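Local coordinates for phosphate-binding protein pstS 2 (Streptococcus pneumoniae, PDB 4H1X), which probably serves as the solute-binding component of the PstSACB ABC transporter, capturing phosphate for import into the cell, at residues V13-N18 with A48-S53; G24-I29 with I232-N237. All coordinates share one frame; numbering follows the deposited sequence. Where two conformers were deposited one is given.

Contact 1 of 2, residues V13-N18 with A48-S53; sequences VISREN and AVIQNS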
loop_
_atom_site.group_PDB
_atom_site.type_symbol
_atom_site.label_atom_id
_atom_site.label_comp_id
_atom_site.label_asym_id
_atom_site.label_seq_id
_atom_site.Cartn_x
_atom_site.Cartn_y
_atom_site.Cartn_z
ATOM N N VAL A 13 11.683 -15.725 9.878
ATOM C CA VAL A 13 11.263 -14.500 9.207
ATOM C C VAL A 13 10.732 -14.850 7.807
ATOM O O VAL A 13 11.430 -15.483 7.011
ATOM C CB VAL A 13 12.436 -13.476 9.144
ATOM C CG1 VAL A 13 12.043 -12.223 8.375
ATOM C CG2 VAL A 13 12.933 -13.118 10.568
ATOM N N ILE A 14 9.505 -14.453 7.525
ATOM C CA ILE A 14 8.895 -14.644 6.204
ATOM C C ILE A 14 8.977 -13.317 5.473
ATOM O O ILE A 14 8.365 -12.350 5.921
ATOM C CB ILE A 14 7.411 -15.157 6.266
ATOM C CG1 ILE A 14 7.200 -16.391 7.206
ATOM C CG2 ILE A 14 6.835 -15.393 4.846
ATOM C CD1 ILE A 14 8.056 -17.585 6.974
ATOM N N SER A 15 9.722 -13.266 4.365
ATOM C CA SER A 15 9.827 -12.046 3.560
ATOM C C SER A 15 9.005 -12.189 2.281
ATOM O O SER A 15 8.817 -13.307 1.785
ATOM C CB SER A 15 11.288 -11.778 3.202
ATOM O OG SER A 15 11.395 -10.765 2.215
ATOM N N ARG A 16 8.540 -11.060 1.716
ATOM C CA ARG A 16 7.910 -11.116 0.410
ATOM C C ARG A 16 9.032 -11.184 -0.643
ATOM O O ARG A 16 10.196 -10.953 -0.310
ATOM C CB ARG A 16 6.954 -9.920 0.196
ATOM C CG ARG A 16 5.576 -10.175 0.819
ATOM C CD ARG A 16 4.766 -11.296 0.113
ATOM N NE ARG A 16 4.611 -11.023 -1.319
ATOM C CZ ARG A 16 3.726 -10.172 -1.823
ATOM N NH1 ARG A 16 2.851 -9.565 -1.029
ATOM N NH2 ARG A 16 3.706 -9.921 -3.120
ATOM N N GLU A 17 8.700 -11.577 -1.886
ATOM C CA GLU A 17 9.694 -11.708 -2.955
ATOM C C GLU A 17 10.298 -10.357 -3.337
ATOM O O GLU A 17 9.692 -9.323 -3.101
ATOM C CB GLU A 17 9.071 -12.393 -4.194
ATOM C CG GLU A 17 8.173 -11.512 -5.057
ATOM C CD GLU A 17 6.800 -11.171 -4.513
ATOM O OE1 GLU A 17 6.478 -11.578 -3.373
ATOM O OE2 GLU A 17 6.046 -10.477 -5.231
ATOM N N ASN A 18 11.517 -10.382 -3.885
ATOM C CA ASN A 18 12.215 -9.178 -4.341
ATOM C C ASN A 18 11.367 -8.458 -5.394
ATOM O O ASN A 18 10.841 -9.107 -6.299
ATOM C CB ASN A 18 13.555 -9.589 -4.950
ATOM C CG ASN A 18 14.473 -8.440 -5.207
ATOM O OD1 ASN A 18 14.291 -7.670 -6.154
ATOM N ND2 ASN A 18 15.499 -8.319 -4.378
ATOM N N ALA A 48 15.891 -15.105 6.052
ATOM C CA ALA A 48 14.457 -15.047 5.743
ATOM C C ALA A 48 14.079 -15.896 4.538
ATOM O O ALA A 48 14.792 -15.926 3.534
ATOM C CB ALA A 48 14.007 -13.607 5.518
ATOM N N VAL A 49 12.976 -16.636 4.658
ATOM C CA VAL A 49 12.466 -17.424 3.524
ATOM C C VAL A 49 11.479 -16.531 2.776
ATOM O O VAL A 49 10.942 -15.575 3.341
ATOM C CB VAL A 49 11.870 -18.803 3.914
ATOM C CG1 VAL A 49 12.947 -19.703 4.531
ATOM C CG2 VAL A 49 10.673 -18.637 4.867
ATOM N N ILE A 50 11.217 -16.850 1.522
ATOM C CA ILE A 50 10.373 -16.009 0.666
ATOM C C ILE A 50 9.011 -16.621 0.380
ATOM O O ILE A 50 8.907 -17.820 0.048
ATOM C CB ILE A 50 11.140 -15.777 -0.677
ATOM C CG1 ILE A 50 12.582 -15.239 -0.458
ATOM C CG2 ILE A 50 10.324 -14.942 -1.683
ATOM C CD1 ILE A 50 12.731 -13.860 0.330
ATOM N N GLN A 51 7.988 -15.748 0.385
ATOM C CA GLN A 51 6.620 -16.056 -0.033
ATOM C C GLN A 51 6.259 -15.031 -1.136
ATOM O O GLN A 51 6.603 -13.855 -1.036
ATOM C CB GLN A 51 5.642 -16.113 1.133
ATOM C CG GLN A 51 5.784 -17.444 1.907
ATOM C CD GLN A 51 5.242 -18.649 1.156
ATOM O OE1 GLN A 51 4.434 -18.558 0.207
ATOM N NE2 GLN A 51 5.646 -19.810 1.595
ATOM N N ASN A 52 5.622 -15.520 -2.201
ATOM C CA ASN A 52 5.318 -14.753 -3.415
ATOM C C ASN A 52 4.007 -13.958 -3.364
ATOM O O ASN A 52 3.708 -13.222 -4.324
ATOM C CB ASN A 52 5.272 -15.710 -4.609
ATOM C CG ASN A 52 4.298 -16.838 -4.416
ATOM O OD1 ASN A 52 4.515 -17.727 -3.591
ATOM N ND2 ASN A 52 3.179 -16.790 -5.118
ATOM N N SER A 53 3.213 -14.098 -2.290
ATOM C CA SER A 53 1.924 -13.393 -2.196
ATOM C C SER A 53 1.455 -13.236 -0.763
ATOM O O SER A 53 1.976 -13.913 0.129
ATOM C CB SER A 53 0.849 -14.168 -2.962
ATOM O OG SER A 53 0.686 -15.463 -2.398
#
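Strands 13-16 and 49-51 run parallel, and their amides and carbonyls pair in the staggered parallel pattern. V13 O accepts V49 N at 3.0 Å, S15 N gives the straightest bond to V49 O (2.8 Å, 171°), and S15 O takes Q51 N at 2.9 Å, each donor lying nearly along the C=O axis. Beyond S15 the pairing loosens: E17 N reaches Q51 O only weakly. On the other side of 13-16, I14 bonds to I68 and R16 N to the hydroxyl of Y70. S15 OG, anti to its own N, donates forward to an in-plane lone pair of R16 O (2.8 Å), which R23 NH1 also grips. The R16 chain, bent at chi2 and chi3, brings one face of its guanidinium against S53, whose CA sits over the group's centre, 3.6 Å from its plane. E17 meets the guanidinium side-on: NE to OE1 is 2.8 Å and NH2 to OE2 3.2 Å, both on syn lone pairs. S53 OG caps G56 N at the start of helix 54-63. With E17 probably offsetting part of its charge and NH2 also hydrogen-bonded to a citrate, probably from the crystallisation liquor, R16 may mark an anion-binding pocket.

Contact 2 of 2, residues G24-I29 with I232-N237; sequences GAFTEI and IAVVVN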
loop_
_atom_site.group_PDB
_atom_site.type_symbol
_atom_site.label_atom_id
_atom_site.label_comp_id
_atom_site.label_asym_id
_atom_site.label_seq_id
_atom_site.Cartn_x
_atom_site.Cartn_y
_atom_site.Cartn_z
ATOM N N GLY A 24 8.755 -3.403 -0.403
ATOM C CA GLY A 24 9.360 -2.083 -0.574
ATOM C C GLY A 24 8.879 -1.126 0.497
ATOM O O GLY A 24 9.682 -0.449 1.133
ATOM N N ALA A 25 7.565 -1.099 0.721
ATOM C CA ALA A 25 6.955 -0.225 1.727
ATOM C C ALA A 25 7.405 -0.609 3.135
ATOM O O ALA A 25 7.866 0.253 3.895
ATOM C CB ALA A 25 5.451 -0.306 1.626
ATOM N N PHE A 26 7.275 -1.900 3.483
ATOM C CA PHE A 26 7.657 -2.407 4.798
ATOM C C PHE A 26 9.108 -2.068 5.133
ATOM O O PHE A 26 9.372 -1.512 6.191
ATOM C CB PHE A 26 7.439 -3.932 4.893
ATOM C CG PHE A 26 7.818 -4.476 6.252
ATOM C CD1 PHE A 26 6.948 -4.360 7.336
ATOM C CD2 PHE A 26 9.053 -5.090 6.457
ATOM C CE1 PHE A 26 7.298 -4.868 8.600
ATOM C CE2 PHE A 26 9.412 -5.577 7.725
ATOM C CZ PHE A 26 8.540 -5.444 8.792
ATOM N N THR A 27 10.043 -2.410 4.243
ATOM C CA THR A 27 11.461 -2.173 4.493
ATOM C C THR A 27 11.778 -0.667 4.552
ATOM O O THR A 27 12.616 -0.275 5.355
ATOM C CB THR A 27 12.340 -2.907 3.475
ATOM O OG1 THR A 27 12.040 -2.429 2.170
ATOM C CG2 THR A 27 12.179 -4.449 3.553
ATOM N N GLU A 28 11.090 0.166 3.747
ATOM C CA GLU A 28 11.295 1.625 3.810
ATOM C C GLU A 28 10.798 2.186 5.170
ATOM O O GLU A 28 11.541 2.892 5.857
ATOM C CB GLU A 28 10.588 2.336 2.640
ATOM C CG GLU A 28 10.712 3.857 2.647
ATOM C CD GLU A 28 12.122 4.420 2.675
ATOM O OE1 GLU A 28 12.973 3.951 1.882
ATOM O OE2 GLU A 28 12.370 5.344 3.484
ATOM N N ILE A 29 9.545 1.877 5.535
ATOM C CA ILE A 29 8.924 2.383 6.767
ATOM C C ILE A 29 9.703 1.955 8.040
ATOM O O ILE A 29 9.898 2.785 8.935
ATOM C CB ILE A 29 7.412 1.988 6.851
ATOM C CG1 ILE A 29 6.608 2.611 5.676
ATOM C CG2 ILE A 29 6.798 2.437 8.200
ATOM C CD1 ILE A 29 5.256 1.896 5.378
ATOM N N ILE A 232 -0.183 -1.993 6.943
ATOM C CA ILE A 232 0.563 -3.247 6.901
ATOM C C ILE A 232 0.471 -3.875 8.296
ATOM O O ILE A 232 0.751 -3.209 9.294
ATOM C CB ILE A 232 2.025 -3.046 6.429
ATOM C CG1 ILE A 232 2.086 -2.557 4.953
ATOM C CG2 ILE A 232 2.857 -4.334 6.629
ATOM C CD1 ILE A 232 3.434 -1.962 4.536
ATOM N N ALA A 233 0.021 -5.119 8.362
ATOM C CA ALA A 233 -0.069 -5.882 9.604
ATOM C C ALA A 233 1.133 -6.799 9.698
ATOM O O ALA A 233 1.500 -7.445 8.696
ATOM C CB ALA A 233 -1.356 -6.712 9.627
ATOM N N VAL A 234 1.731 -6.862 10.874
ATOM C CA VAL A 234 2.823 -7.790 11.188
ATOM C C VAL A 234 2.149 -8.952 11.866
ATOM O O VAL A 234 1.502 -8.763 12.913
ATOM C CB VAL A 234 3.935 -7.149 12.045
ATOM C CG1 VAL A 234 4.998 -8.190 12.385
ATOM C CG2 VAL A 234 4.562 -5.966 11.318
ATOM N N VAL A 235 2.257 -10.133 11.280
ATOM C CA VAL A 235 1.480 -11.262 11.754
ATOM C C VAL A 235 2.367 -12.415 12.249
ATOM O O VAL A 235 3.432 -12.694 11.684
ATOM C CB VAL A 235 0.480 -11.761 10.661
ATOM C CG1 VAL A 235 -0.653 -10.751 10.439
ATOM C CG2 VAL A 235 1.180 -12.086 9.325
ATOM N N VAL A 236 1.886 -13.080 13.289
ATOM C CA VAL A 236 2.506 -14.238 13.925
ATOM C C VAL A 236 1.473 -15.374 13.994
ATOM O O VAL A 236 0.290 -15.160 13.720
ATOM C CB VAL A 236 3.080 -13.903 15.337
ATOM C CG1 VAL A 236 4.178 -12.843 15.258
ATOM C CG2 VAL A 236 1.971 -13.491 16.317
ATOM N N ASN A 237 1.928 -16.570 14.360
ATOM C CA ASN A 237 1.043 -17.710 14.507
ATOM C C ASN A 237 0.158 -17.491 15.735
ATOM O O ASN A 237 0.593 -16.848 16.688
ATOM C CB ASN A 237 1.884 -18.972 14.656
ATOM C CG ASN A 237 1.078 -20.237 14.563
ATOM O OD1 ASN A 237 0.488 -20.698 15.537
ATOM N ND2 ASN A 237 1.061 -20.835 13.388
#
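The F26 ring has aromatic company from outside the two segments: Y70 of strand 67-72 stacks with it, and F254 meets it edge-to-face. Across the contact the ring is approached obliquely by two methyls, I232 CG2 at 4.2 Å from F26 CD1 and V234 CG2 at 4.0 Å from F26 CE1. CG stands anti to the backbone N (chi1 -180°), which swings the ring away from the helix axis along the strand, so that successive ring carbons on one side reach I232 and then V234. V234 crosses the ring at about a right angle, its CG2 placed anti to the carbonyl carbon. I232 is the long arm: its extended end (chi2 164°) carries CD1 up to the helix, 3.9 Å from A25 CB and 4.0 Å from F26 N, with I29 CD1 touching more loosely at 4.3 Å. In the periplasmic-binding-protein fold this is a helix packed across a strand of the mixed sheet: helix 21-30 follows strand 12-16, and its segment 24-29 runs at 83° to strand 232-236. That strand is paired on both borders, A233 and V235 bonding to I71 and G69, I232 and V234 to L102 and L83. The axes of the two segments come within 10.5 Å, a gap bridged by the side chains of A25, F26, I29, I232 and V234. I232 O accepts a hydrogen bond from the hydroxyl of Y100.

How the contacts relate
Both contacts reach the same mixed sheet, and strand 12-16 of contact 1 leads directly into helix 21-30 of contact 2; their centres lie about 11 Å apart. Strand 67-72 stands between strands 12-16 and 223-236, pairing with each, and its Y70 serves both contacts. Contact 2 is buried and purely apolar, helix against strand, with few atoms in touch. Contact 1, only partly buried, covers about three times the area and is held across by backbone bonds, with a salt bridge inside 13-18, its second strand carrying exposed residues such as V49 and I50. Charged groups lie at the strand ends of contact 1, and hydrocarbon fills the helix-strand interface of contact 2.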